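PDB 5LHF: N-(5'-phosphoribosyl)anthranilate isomerase from Thermococcus kodakarensis, which catalyses the isomerisation of N-(5-phospho-beta-D-ribosyl)anthranilate to 1-(2-carboxyphenylamino)-1-deoxy-D-ribulose 5-phosphate, the third of five steps from chorismate to L-tryptophan. Local coordinates for residues Gly10-Asp15 against Ser35-Pro40; Met14-Leu19 against Gly192-Val197; Asp25-Val30 against Ala51-Tyr56. All blocks are in the same frame, centred on the assembly; numbering follows the deposited sequence.

Interaction 1 (Gly10-Asp15 against Ser35-Pro40)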
ATOM      1  N   GLY A  10       6.491  -2.331  -4.881  1.00 10.89           N
ATOM      2  CA  GLY A  10       6.853  -3.375  -5.821  1.00 10.12           C
ATOM      3  C   GLY A  10       8.237  -3.281  -6.438  1.00 14.04           C
ATOM      4  O   GLY A  10       8.402  -3.589  -7.624  1.00 11.52           O
ATOM      5  N   VAL A  11       9.240  -2.867  -5.687  1.00 15.53           N
ATOM      6  CA  VAL A  11      10.587  -2.853  -6.247  1.00 12.66           C
ATOM      7  C   VAL A  11      11.131  -4.272  -6.248  1.00 16.08           C
ATOM      8  O   VAL A  11      10.942  -5.033  -5.286  1.00 12.83           O
ATOM      9  CB  VAL A  11      11.512  -1.884  -5.484  1.00 12.67           C
ATOM     10  CG1 VAL A  11      11.073  -0.440  -5.718  1.00 15.50           C
ATOM     11  CG2 VAL A  11      11.526  -2.213  -3.984  1.00 21.43           C
ATOM     12  N   LYS A  12      11.788  -4.642  -7.354  1.00 14.69           N
ATOM     13  CA  LYS A  12      12.359  -5.971  -7.526  1.00 14.98           C
ATOM     14  C   LYS A  12      13.878  -5.976  -7.555  1.00 16.47           C
ATOM     15  O   LYS A  12      14.479  -7.038  -7.363  1.00 16.24           O
ATOM     16  CB  LYS A  12      11.847  -6.615  -8.822  1.00 14.91           C
ATOM     17  CG  LYS A  12      10.335  -6.711  -8.905  1.00 17.62           C
ATOM     18  CD  LYS A  12       9.902  -8.097  -9.320  1.00 27.94           C
ATOM     19  CE  LYS A  12      10.028  -8.289 -10.798  1.00 30.14           C
ATOM     20  NZ  LYS A  12       9.485  -9.599 -11.239  1.00 20.79           N
ATOM     21  N   THR A  13      14.516  -4.830  -7.784  1.00 12.14           N
ATOM     22  CA  THR A  13      15.968  -4.800  -7.912  1.00 12.27           C
ATOM     23  C   THR A  13      16.554  -3.635  -7.132  1.00 15.95           C
ATOM     24  O   THR A  13      15.855  -2.704  -6.723  1.00 10.42           O
ATOM     25  CB  THR A  13      16.407  -4.683  -9.374  1.00 15.63           C
ATOM     26  OG1 THR A  13      15.903  -3.457  -9.915  1.00 16.65           O
ATOM     27  CG2 THR A  13      15.882  -5.852 -10.191  1.00 17.37           C
ATOM     28  N   MET A  14      17.873  -3.702  -6.949  1.00 11.33           N
ATOM     29  CA  MET A  14      18.597  -2.594  -6.344  1.00  8.56           C
ATOM     30  C   MET A  14      18.441  -1.328  -7.179  1.00 10.27           C
ATOM     31  O   MET A  14      18.305  -0.227  -6.633  1.00 12.31           O
ATOM     32  CB  MET A  14      20.073  -2.980  -6.200  1.00 16.10           C
ATOM     33  CG  MET A  14      20.800  -3.205  -7.523  1.00 42.59           C
ATOM     34  SD  MET A  14      22.417  -4.002  -7.348  1.00 64.10           S
ATOM     35  CE  MET A  14      23.404  -2.622  -6.753  1.00 54.08           C
ATOM     36  N   ASP A  15      18.413  -1.476  -8.505  1.00 11.62           N
ATOM     37  CA  ASP A  15      18.263  -0.305  -9.366  1.00 11.87           C
ATOM     38  C   ASP A  15      16.909   0.362  -9.159  1.00 12.17           C
ATOM     39  O   ASP A  15      16.829   1.593  -9.060  1.00 10.12           O
ATOM     40  CB  ASP A  15      18.440  -0.695 -10.828  1.00 11.42           C
ATOM     41  CG  ASP A  15      19.867  -1.052 -11.161  1.00 14.93           C
ATOM     42  OD1 ASP A  15      20.057  -1.896 -12.060  1.00 20.73           O
ATOM     43  OD2 ASP A  15      20.792  -0.485 -10.535  1.00 14.15           O
ATOM     44  N   SER A  35       1.642 -12.123  -7.619  1.00 20.94           N
ATOM     45  CA  SER A  35       2.085 -10.806  -8.064  1.00 19.23           C
ATOM     46  C   SER A  35       3.214 -10.941  -9.076  1.00 17.30           C
ATOM     47  O   SER A  35       4.117 -11.763  -8.900  1.00 17.97           O
ATOM     48  CB  SER A  35       2.553  -9.961  -6.874  1.00 11.20           C
ATOM     49  OG  SER A  35       3.222  -8.785  -7.295  1.00 14.37           O
ATOM     50  N   LYS A  36       3.151 -10.108 -10.125  1.00 15.94           N
ATOM     51  CA  LYS A  36       4.269  -9.894 -11.036  1.00 19.74           C
ATOM     52  C   LYS A  36       5.507  -9.342 -10.342  1.00 18.89           C
ATOM     53  O   LYS A  36       6.608  -9.436 -10.898  1.00 19.01           O
ATOM     54  CB  LYS A  36       3.874  -8.903 -12.136  1.00 25.31           C
ATOM     55  CG  LYS A  36       2.877  -9.398 -13.158  1.00 36.21           C
ATOM     56  CD  LYS A  36       2.687  -8.335 -14.250  1.00 36.48           C
ATOM     57  CE  LYS A  36       1.273  -7.806 -14.290  1.00 35.58           C
ATOM     58  NZ  LYS A  36       0.334  -8.918 -14.588  1.00 31.54           N
ATOM     59  N   ARG A  37       5.351  -8.713  -9.179  1.00 13.66           N
ATOM     60  CA  ARG A  37       6.469  -8.107  -8.474  1.00 10.98           C
ATOM     61  C   ARG A  37       7.039  -9.018  -7.404  1.00 11.46           C
ATOM     62  O   ARG A  37       7.907  -8.579  -6.642  1.00 11.19           O
ATOM     63  CB  ARG A  37       6.047  -6.777  -7.816  1.00 10.00           C
ATOM     64  CG  ARG A  37       5.202  -5.850  -8.714  1.00 17.79           C
ATOM     65  CD  ARG A  37       5.894  -5.601 -10.038  1.00 15.60           C
ATOM     66  NE  ARG A  37       7.109  -4.813  -9.852  1.00 15.79           N
ATOM     67  CZ  ARG A  37       7.856  -4.357 -10.849  1.00 21.81           C
ATOM     68  NH1 ARG A  37       7.507  -4.611 -12.102  1.00 22.31           N
ATOM     69  NH2 ARG A  37       8.952  -3.649 -10.585  1.00 17.64           N
ATOM     70  N   LYS A  38       6.532 -10.246  -7.297  1.00 11.17           N
ATOM     71  CA  LYS A  38       7.016 -11.176  -6.288  1.00 13.53           C
ATOM     72  C   LYS A  38       8.503 -11.463  -6.508  1.00 15.04           C
ATOM     73  O   LYS A  38       8.956 -11.602  -7.651  1.00 17.40           O
ATOM     74  CB  LYS A  38       6.196 -12.467  -6.345  1.00 16.08           C
ATOM     75  CG  LYS A  38       6.571 -13.514  -5.310  1.00 15.69           C
ATOM     76  CD  LYS A  38       5.747 -14.784  -5.529  1.00 24.02           C
ATOM     77  CE  LYS A  38       6.632 -15.942  -5.942  1.00 39.18           C
ATOM     78  NZ  LYS A  38       6.998 -16.817  -4.800  1.00 43.40           N
ATOM     79  N   VAL A  39       9.258 -11.482  -5.421  1.00 12.28           N
ATOM     80  CA  VAL A  39      10.657 -11.899  -5.406  1.00 13.54           C
ATOM     81  C   VAL A  39      10.829 -12.941  -4.312  1.00 10.89           C
ATOM     82  O   VAL A  39      10.028 -12.979  -3.345  1.00 15.83           O
ATOM     83  CB  VAL A  39      11.622 -10.703  -5.197  1.00 14.72           C
ATOM     84  CG1 VAL A  39      11.484  -9.651  -6.303  1.00 13.65           C
ATOM     85  CG2 VAL A  39      11.461 -10.091  -3.785  1.00 14.66           C
ATOM     86  N   PRO A  40      11.847 -13.800  -4.415  1.00 11.69           N
ATOM     87  CA  PRO A  40      12.150 -14.706  -3.295  1.00  9.79           C
ATOM     88  C   PRO A  40      12.543 -13.960  -2.016  1.00  9.88           C
ATOM     89  O   PRO A  40      13.042 -12.833  -2.066  1.00 12.79           O
ATOM     90  CB  PRO A  40      13.309 -15.559  -3.826  1.00  9.81           C
ATOM     91  CG  PRO A  40      13.366 -15.283  -5.303  1.00 10.14           C
ATOM     92  CD  PRO A  40      12.775 -13.949  -5.536  1.00 11.82           C
TER
HETATM   93  O   HOH W   1       8.401  -6.388  -5.215  1.00  8.92           O
HETATM   94  O   HOH W   2       8.341 -12.046 -10.023  1.00 27.15           O
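Arg37 carries CG beside its own backbone N (chi1 -45°), and further bends at chi2 and chi3 bring NE to the carbonyl of Gly10. Lys12, also bent at chi2 and chi3, runs across it at about a right angle. The two loops follow the first and second strands of the TIM barrel, at the C-terminal end where enzymes of this fold carry their active sites. The guanidinium grips Gly10 O side-on with two nitrogens. Arg37 NE donates to Gly10 O at 2.9 Å, in the carbonyl plane and on a lone pair, while Arg37 NH2 reaches the same Gly10 O at 3.0 Å. Two bonds to one oxygen, which lies almost in the guanidinium plane, limit how the group can turn about CD-NE. Beyond the two loops, Arg37 NH1 bonds to Gly192 O and pairs with Glu189, so the 189-190/193-194 hairpin holds the other end of the group. Lys12 passes over one guanidinium face, with Lys12 CG 3.8 Å from Arg37 NH2. Lys12 CD packs 3.7 Å from Val39 CG1, and Lys12 NZ donates to Lys36 O at 2.9 Å. A type I turn from Ser35 to Lys38, with an ST turn at Ser35, shapes this acceptor loop. Two waters join the loops: one donates to both Val11 O and Arg37 O, and the other accepts from Lys12 NZ and donates to Lys38 O.

Interaction 2 (Met14-Leu19 against Gly192-Val197)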
ATOM      1  N   MET A  14      17.873  -3.702  -6.949  1.00 11.33           N
ATOM      2  CA  MET A  14      18.597  -2.594  -6.344  1.00  8.56           C
ATOM      3  C   MET A  14      18.441  -1.328  -7.179  1.00 10.27           C
ATOM      4  O   MET A  14      18.305  -0.227  -6.633  1.00 12.31           O
ATOM      5  CB  MET A  14      20.073  -2.980  -6.200  1.00 16.10           C
ATOM      6  CG  MET A  14      20.800  -3.205  -7.523  1.00 42.59           C
ATOM      7  SD  MET A  14      22.417  -4.002  -7.348  1.00 64.10           S
ATOM      8  CE  MET A  14      23.404  -2.622  -6.753  1.00 54.08           C
ATOM      9  N   ASP A  15      18.413  -1.476  -8.505  1.00 11.62           N
ATOM     10  CA  ASP A  15      18.263  -0.305  -9.366  1.00 11.87           C
ATOM     11  C   ASP A  15      16.909   0.362  -9.159  1.00 12.17           C
ATOM     12  O   ASP A  15      16.829   1.593  -9.060  1.00 10.12           O
ATOM     13  CB  ASP A  15      18.440  -0.695 -10.828  1.00 11.42           C
ATOM     14  CG  ASP A  15      19.867  -1.052 -11.161  1.00 14.93           C
ATOM     15  OD1 ASP A  15      20.057  -1.896 -12.060  1.00 20.73           O
ATOM     16  OD2 ASP A  15      20.792  -0.485 -10.535  1.00 14.15           O
ATOM     17  N   GLU A  16      15.837  -0.429  -9.090  1.00  9.57           N
ATOM     18  CA  GLU A  16      14.513   0.143  -8.840  1.00 11.14           C
ATOM     19  C   GLU A  16      14.431   0.770  -7.453  1.00 15.66           C
ATOM     20  O   GLU A  16      13.846   1.848  -7.280  1.00 12.76           O
ATOM     21  CB  GLU A  16      13.446  -0.943  -8.985  1.00 12.68           C
ATOM     22  CG  GLU A  16      13.197  -1.358 -10.402  1.00 11.91           C
ATOM     23  CD  GLU A  16      11.988  -2.237 -10.527  1.00 17.80           C
ATOM     24  OE1 GLU A  16      11.765  -3.089  -9.634  1.00 18.40           O
ATOM     25  OE2 GLU A  16      11.242  -2.060 -11.510  1.00 15.57           O
ATOM     26  N   LEU A  17      15.011   0.105  -6.447  1.00 13.09           N
ATOM     27  CA  LEU A  17      15.025   0.658  -5.097  1.00  9.37           C
ATOM     28  C   LEU A  17      15.695   2.028  -5.059  1.00 11.86           C
ATOM     29  O   LEU A  17      15.114   2.997  -4.572  1.00 10.62           O
ATOM     30  CB  LEU A  17      15.731  -0.295  -4.138  1.00  9.06           C
ATOM     31  CG  LEU A  17      15.905   0.223  -2.709  1.00 13.72           C
ATOM     32  CD1 LEU A  17      14.562   0.419  -2.010  1.00 12.13           C
ATOM     33  CD2 LEU A  17      16.739  -0.746  -1.937  1.00 16.75           C
ATOM     34  N   ARG A  18      16.938   2.121  -5.549  1.00  7.42           N
ATOM     35  CA  ARG A  18      17.656   3.392  -5.492  1.00  7.57           C
ATOM     36  C   ARG A  18      16.916   4.506  -6.238  1.00 13.64           C
ATOM     37  O   ARG A  18      16.984   5.678  -5.840  1.00 14.34           O
ATOM     38  CB  ARG A  18      19.063   3.217  -6.060  1.00 10.02           C
ATOM     39  CG  ARG A  18      19.939   2.288  -5.236  1.00 15.38           C
ATOM     40  CD  ARG A  18      20.018   2.750  -3.790  1.00 16.70           C
ATOM     41  NE  ARG A  18      21.039   2.019  -3.035  1.00 16.23           N
ATOM     42  CZ  ARG A  18      20.958   1.759  -1.730  1.00 19.40           C
ATOM     43  NH1 ARG A  18      19.891   2.142  -1.042  1.00 18.72           N
ATOM     44  NH2 ARG A  18      21.934   1.091  -1.118  1.00 15.57           N
ATOM     45  N   LEU A  19      16.236   4.170  -7.339  1.00 10.48           N
ATOM     46  CA  LEU A  19      15.456   5.166  -8.062  1.00 12.32           C
ATOM     47  C   LEU A  19      14.301   5.675  -7.214  1.00 12.77           C
ATOM     48  O   LEU A  19      14.147   6.883  -7.014  1.00 14.57           O
ATOM     49  CB  LEU A  19      14.932   4.579  -9.375  1.00 12.17           C
ATOM     50  CG  LEU A  19      13.932   5.456 -10.126  1.00 10.95           C
ATOM     51  CD1 LEU A  19      14.617   6.811 -10.407  1.00 10.54           C
ATOM     52  CD2 LEU A  19      13.445   4.768 -11.419  1.00 13.06           C
ATOM     53  N   GLY A 192       7.354  -2.648 -17.226  1.00 17.64           N
ATOM     54  CA  GLY A 192       7.538  -3.333 -15.952  1.00  9.87           C
ATOM     55  C   GLY A 192       8.710  -2.876 -15.106  1.00 13.65           C
ATOM     56  O   GLY A 192       9.020  -3.522 -14.098  1.00 19.86           O
ATOM     57  N   VAL A 193       9.377  -1.786 -15.466  1.00 11.12           N
ATOM     58  CA  VAL A 193      10.508  -1.296 -14.694  1.00 14.30           C
ATOM     59  C   VAL A 193      10.131   0.054 -14.116  1.00 11.77           C
ATOM     60  O   VAL A 193       9.605   0.905 -14.837  1.00 12.92           O
ATOM     61  CB  VAL A 193      11.773  -1.193 -15.563  1.00 22.67           C
ATOM     62  CG1 VAL A 193      12.937  -0.669 -14.744  1.00 21.32           C
ATOM     63  CG2 VAL A 193      12.081  -2.559 -16.194  1.00 18.13           C
ATOM     64  N   LYS A 194      10.381   0.254 -12.820  1.00  9.33           N
ATOM     65  CA  LYS A 194      10.199   1.594 -12.256  1.00 11.53           C
ATOM     66  C   LYS A 194      10.934   2.616 -13.117  1.00 14.31           C
ATOM     67  O   LYS A 194      12.116   2.444 -13.431  1.00 12.60           O
ATOM     68  CB  LYS A 194      10.698   1.658 -10.812  1.00 11.84           C
ATOM     69  CG  LYS A 194       9.996   0.731  -9.842  1.00 15.59           C
ATOM     70  CD  LYS A 194       8.483   0.792  -9.927  1.00 19.98           C
ATOM     71  CE  LYS A 194       7.889  -0.274  -9.003  1.00 19.53           C
ATOM     72  NZ  LYS A 194       6.481  -0.630  -9.288  1.00 16.53           N
ATOM     73  N   ASP A 195      10.223   3.670 -13.521  1.00 10.51           N
ATOM     74  CA  ASP A 195      10.685   4.581 -14.573  1.00 11.15           C
ATOM     75  C   ASP A 195      10.757   6.017 -14.059  1.00 12.20           C
ATOM     76  O   ASP A 195       9.761   6.546 -13.552  1.00 11.07           O
ATOM     77  CB  ASP A 195       9.752   4.502 -15.779  1.00 11.11           C
ATOM     78  CG  ASP A 195      10.160   5.439 -16.908  1.00 14.59           C
ATOM     79  OD1 ASP A 195      11.058   5.075 -17.692  1.00 16.12           O
ATOM     80  OD2 ASP A 195       9.586   6.541 -17.005  1.00 16.31           O
ATOM     81  N   ARG A 196      11.923   6.654 -14.230  1.00 10.12           N
ATOM     82  CA  ARG A 196      12.149   7.968 -13.615  1.00  8.55           C
ATOM     83  C   ARG A 196      11.201   9.021 -14.175  1.00 10.11           C
ATOM     84  O   ARG A 196      10.693   9.869 -13.432  1.00 12.21           O
ATOM     85  CB  ARG A 196      13.603   8.413 -13.811  1.00  9.33           C
ATOM     86  CG  ARG A 196      13.963   9.704 -13.058  1.00 11.59           C
ATOM     87  CD  ARG A 196      13.815  10.970 -13.907  1.00 10.55           C
ATOM     88  NE  ARG A 196      14.620  10.908 -15.126  1.00 12.92           N
ATOM     89  CZ  ARG A 196      14.590  11.820 -16.091  1.00 20.50           C
ATOM     90  NH1 ARG A 196      13.801  12.882 -15.984  1.00 15.23           N
ATOM     91  NH2 ARG A 196      15.355  11.672 -17.162  1.00 17.91           N
ATOM     92  N   VAL A 197      10.947   8.994 -15.482  1.00 11.88           N
ATOM     93  CA  VAL A 197      10.103  10.036 -16.058  1.00 10.63           C
ATOM     94  C   VAL A 197       8.655   9.864 -15.616  1.00 12.90           C
ATOM     95  O   VAL A 197       7.971  10.848 -15.293  1.00 13.16           O
ATOM     96  CB  VAL A 197      10.243  10.056 -17.588  1.00 12.21           C
ATOM     97  CG1 VAL A 197       9.079  10.820 -18.214  1.00 10.38           C
ATOM     98  CG2 VAL A 197      11.586  10.681 -17.983  1.00 14.42           C
TER
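Glu16 and Lys194 bring the two backbones closest, their CA atoms 5.7 Å apart, where the first turn of helix 14-20 faces the short strand 193-194. One turn on, Leu19 faces Arg196 at the start of helix 196-207, with the two CA atoms 7.0 Å apart. Contact is therefore made by side chains one turn apart on the same side of helix 14-20.

Glu16 is nearly extended beyond CG, with CD anti to CA (chi2 -170°), and this carries the carboxylate across to the strand. There Lys194 N donates to Glu16 OE2 at 2.8 Å in a nearly straight bond of 168°. The donor comes in on the anti side of the oxygen, 29° out of the carboxylate plane. The two side chains cross at about a right angle, with Lys194 CG 3.6 Å from Glu16 CD. The carboxylate also serves two loops: OE1 accepts from Lys12 N ahead of the helix, and OE2 forms a salt bridge with Arg37 in the loop after strand 26-30. With Arg37 and a backbone N-H on OE2, its negative charge is probably stabilised. Leu19 splits its methyls: CD2 lies 3.3 Å from Lys194 O, and CD1 meets Arg196 CB at 3.9 Å.

Beyond CG the Lys194 chain bends at chi2, and its NZ pairs with Glu189 and bonds to Cys9 O at the end of strand 5-9. The contact thus joins helix 14-20, the 189-190/193-194 hairpin and helix 196-207 outside the seam where strand 5-9 meets strand 181-184.

Interaction 3 (Asp25-Val30 against Ala51-Tyr56)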
ATOM      1  N   ASP A  25       8.359   8.517   0.060  1.00  9.76           N
ATOM      2  CA  ASP A  25       8.538   8.391   1.502  1.00  6.45           C
ATOM      3  C   ASP A  25       8.707   6.948   1.956  1.00 12.98           C
ATOM      4  O   ASP A  25       9.256   6.718   3.038  1.00 13.88           O
ATOM      5  CB  ASP A  25       7.351   9.019   2.209  1.00 11.82           C
ATOM      6  CG  ASP A  25       7.191  10.474   1.850  1.00 18.86           C
ATOM      7  OD1 ASP A  25       8.095  11.240   2.215  1.00 17.34           O
ATOM      8  OD2 ASP A  25       6.179  10.842   1.209  1.00 16.84           O
ATOM      9  N   ALA A  26       8.256   5.984   1.153  1.00  9.97           N
ATOM     10  CA  ALA A  26       8.313   4.573   1.510  1.00 11.70           C
ATOM     11  C   ALA A  26       8.235   3.761   0.231  1.00 15.01           C
ATOM     12  O   ALA A  26       7.752   4.240  -0.801  1.00  9.18           O
ATOM     13  CB  ALA A  26       7.177   4.157   2.460  1.00 14.06           C
ATOM     14  N   THR A  27       8.691   2.519   0.318  1.00 11.89           N
ATOM     15  CA  THR A  27       8.548   1.587  -0.791  1.00 10.49           C
ATOM     16  C   THR A  27       8.109   0.240  -0.222  1.00  9.64           C
ATOM     17  O   THR A  27       7.760   0.120   0.958  1.00 10.42           O
ATOM     18  CB  THR A  27       9.849   1.522  -1.611  1.00 11.89           C
ATOM     19  OG1 THR A  27       9.618   0.789  -2.826  1.00  9.02           O
ATOM     20  CG2 THR A  27      10.973   0.870  -0.814  1.00 13.36           C
ATOM     21  N   GLY A  28       8.072  -0.765  -1.084  1.00  8.27           N
ATOM     22  CA  GLY A  28       7.588  -2.076  -0.690  1.00  6.76           C
ATOM     23  C   GLY A  28       8.161  -3.145  -1.585  1.00 11.58           C
ATOM     24  O   GLY A  28       8.400  -2.916  -2.774  1.00 11.57           O
ATOM     25  N   VAL A  29       8.376  -4.332  -1.008  1.00  7.62           N
ATOM     26  CA  VAL A  29       8.837  -5.485  -1.771  1.00  7.25           C
ATOM     27  C   VAL A  29       7.863  -6.637  -1.535  1.00  9.66           C
ATOM     28  O   VAL A  29       7.494  -6.920  -0.391  1.00 11.85           O
ATOM     29  CB  VAL A  29      10.291  -5.868  -1.409  1.00 12.05           C
ATOM     30  CG1 VAL A  29      10.437  -6.184   0.093  1.00 10.85           C
ATOM     31  CG2 VAL A  29      10.711  -7.068  -2.227  1.00 11.12           C
ATOM     32  N   VAL A  30       7.428  -7.284  -2.620  1.00 13.06           N
ATOM     33  CA  VAL A  30       6.333  -8.251  -2.562  1.00  9.77           C
ATOM     34  C   VAL A  30       6.902  -9.663  -2.456  1.00  9.63           C
ATOM     35  O   VAL A  30       7.797 -10.043  -3.219  1.00 11.83           O
ATOM     36  CB  VAL A  30       5.413  -8.121  -3.790  1.00  9.18           C
ATOM     37  CG1 VAL A  30       4.310  -9.201  -3.754  1.00 10.58           C
ATOM     38  CG2 VAL A  30       4.818  -6.701  -3.866  1.00 10.86           C
ATOM     39  N   ALA A  51      17.893  -0.695   1.828  1.00 14.96           N
ATOM     40  CA  ALA A  51      16.969   0.429   1.708  1.00 15.90           C
ATOM     41  C   ALA A  51      17.314   1.571   2.665  1.00 16.21           C
ATOM     42  O   ALA A  51      17.702   1.354   3.819  1.00 19.67           O
ATOM     43  CB  ALA A  51      15.528  -0.034   1.946  1.00 10.97           C
ATOM     44  N   GLU A  52      17.170   2.803   2.178  1.00 12.27           N
ATOM     45  CA  GLU A  52      17.404   3.980   3.000  1.00 13.28           C
ATOM     46  C   GLU A  52      16.121   4.735   3.348  1.00 21.02           C
ATOM     47  O   GLU A  52      16.193   5.761   4.029  1.00 26.45           O
ATOM     48  CB  GLU A  52      18.424   4.903   2.302  1.00 12.38           C
ATOM     49  CG  GLU A  52      19.804   4.249   2.232  1.00 15.72           C
ATOM     50  CD  GLU A  52      20.824   5.046   1.434  1.00 32.97           C
ATOM     51  OE1 GLU A  52      21.983   4.572   1.323  1.00 30.66           O
ATOM     52  OE2 GLU A  52      20.466   6.125   0.909  1.00 40.80           O
ATOM     53  N   ILE A  53      14.960   4.256   2.903  1.00 13.42           N
ATOM     54  CA  ILE A  53      13.645   4.709   3.377  1.00 11.35           C
ATOM     55  C   ILE A  53      12.883   3.501   3.920  1.00 15.13           C
ATOM     56  O   ILE A  53      13.283   2.354   3.667  1.00 11.92           O
ATOM     57  CB  ILE A  53      12.834   5.395   2.261  1.00 14.89           C
ATOM     58  CG1 ILE A  53      12.427   4.375   1.193  1.00 14.38           C
ATOM     59  CG2 ILE A  53      13.604   6.584   1.664  1.00 13.47           C
ATOM     60  CD1 ILE A  53      11.690   4.994  -0.007  1.00 14.00           C
ATOM     61  N   PRO A  54      11.782   3.690   4.648  1.00 15.42           N
ATOM     62  CA  PRO A  54      10.994   2.532   5.087  1.00 13.64           C
ATOM     63  C   PRO A  54      10.597   1.662   3.902  1.00 15.50           C
ATOM     64  O   PRO A  54      10.145   2.159   2.868  1.00 14.77           O
ATOM     65  CB  PRO A  54       9.774   3.173   5.758  1.00 11.12           C
ATOM     66  CG  PRO A  54      10.294   4.457   6.290  1.00 16.60           C
ATOM     67  CD  PRO A  54      11.293   4.946   5.256  1.00 13.46           C
ATOM     68  N   ILE A  55      10.797   0.354   4.038  1.00  9.90           N
ATOM     69  CA  ILE A  55      10.438  -0.568   2.968  1.00  7.88           C
ATOM     70  C   ILE A  55       9.517  -1.641   3.543  1.00 18.78           C
ATOM     71  O   ILE A  55       9.901  -2.383   4.459  1.00 15.43           O
ATOM     72  CB  ILE A  55      11.673  -1.176   2.278  1.00  9.33           C
ATOM     73  CG1 ILE A  55      11.249  -2.190   1.201  1.00 17.81           C
ATOM     74  CG2 ILE A  55      12.671  -1.763   3.294  1.00 14.51           C
ATOM     75  CD1 ILE A  55      12.381  -2.589   0.268  1.00 16.06           C
ATOM     76  N   TYR A  56       8.294  -1.699   3.032  1.00 10.61           N
ATOM     77  CA  TYR A  56       7.321  -2.669   3.519  1.00  7.75           C
ATOM     78  C   TYR A  56       7.548  -4.039   2.899  1.00  9.17           C
ATOM     79  O   TYR A  56       7.742  -4.155   1.688  1.00  9.60           O
ATOM     80  CB  TYR A  56       5.902  -2.180   3.205  1.00  8.40           C
ATOM     81  CG  TYR A  56       5.499  -1.023   4.086  1.00 11.77           C
ATOM     82  CD1 TYR A  56       5.898   0.278   3.790  1.00  9.80           C
ATOM     83  CD2 TYR A  56       4.732  -1.239   5.217  1.00 10.33           C
ATOM     84  CE1 TYR A  56       5.545   1.334   4.616  1.00 17.17           C
ATOM     85  CE2 TYR A  56       4.372  -0.217   6.035  1.00 12.53           C
ATOM     86  CZ  TYR A  56       4.768   1.075   5.737  1.00 15.06           C
ATOM     87  OH  TYR A  56       4.385   2.084   6.604  1.00 17.91           O
TER
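Thr27 O is held by Tyr56 N, which donates to it at 2.8 Å in an almost straight bond of 174°. Ile55 CA adds a CA-H...O contact to Thr27 O at 3.4 Å. These are parallel neighbours in the TIM barrel, strands 26-30 and 55-59, with Thr27 bridging Ile55 and Gly28 bridging Tyr56. Further bonds carry on the pattern: Val29 N donates to Tyr56 O at 2.8 Å, and Thr27 N to Pro54 O at 3.0 Å. Gly28 CA also comes within 3.2 Å of Tyr56 O, another CA-H...O contact.

Successive side chains alternate between the two faces of the sheet. Thr27 and Ile55 lie side by side and point the same way, with Thr27 CG2 3.7 Å from Ile55 CG1. Thr27 OG1, anti to its backbone N (chi1 -170°), bonds instead to Ile8 O of the preceding strand. Val29 CG1 meets the end of Ile55 farther along. Tyr56 projects from the other face, and Ala26 CB meets the edge of its ring at CE1, 3.9 Å away and near the ring plane. Where the pairing begins, the Ile53 CD1 methyl packs 3.7 Å from Ala26 C.

Helix 41-50 links the two strands in a beta-alpha-beta unit and covers Val29 and Ile55 through Ile48, while Leu17 and Val20 of helix 14-20 cover Thr27; on the opposite face Tyr56 meets Lys7 of strand 5-9 and the ring of Tyr78.

How the interactions relate
The three contacts cluster around the first strands of one barrel, with centres 11 to 13 Å apart. Along the chain, the 25-30/51-56 pairing is nested inside the long loop closed by interaction 2, and its segments alternate with those of interaction 1. Interactions 1 and 2 share Met14 and Asp15 at the start of helix 14-20 and are bridged by Arg37. Interaction 3 is joined to both: Gly28 O receives Gly10 N, Val30 O receives Val39 N, and Leu17 of helix 14-20 packs on Ala51. Strand pairing, helix and loops over the strand ends are thus tied together, and interaction 2 joins the first helix of the chain to the start of its last.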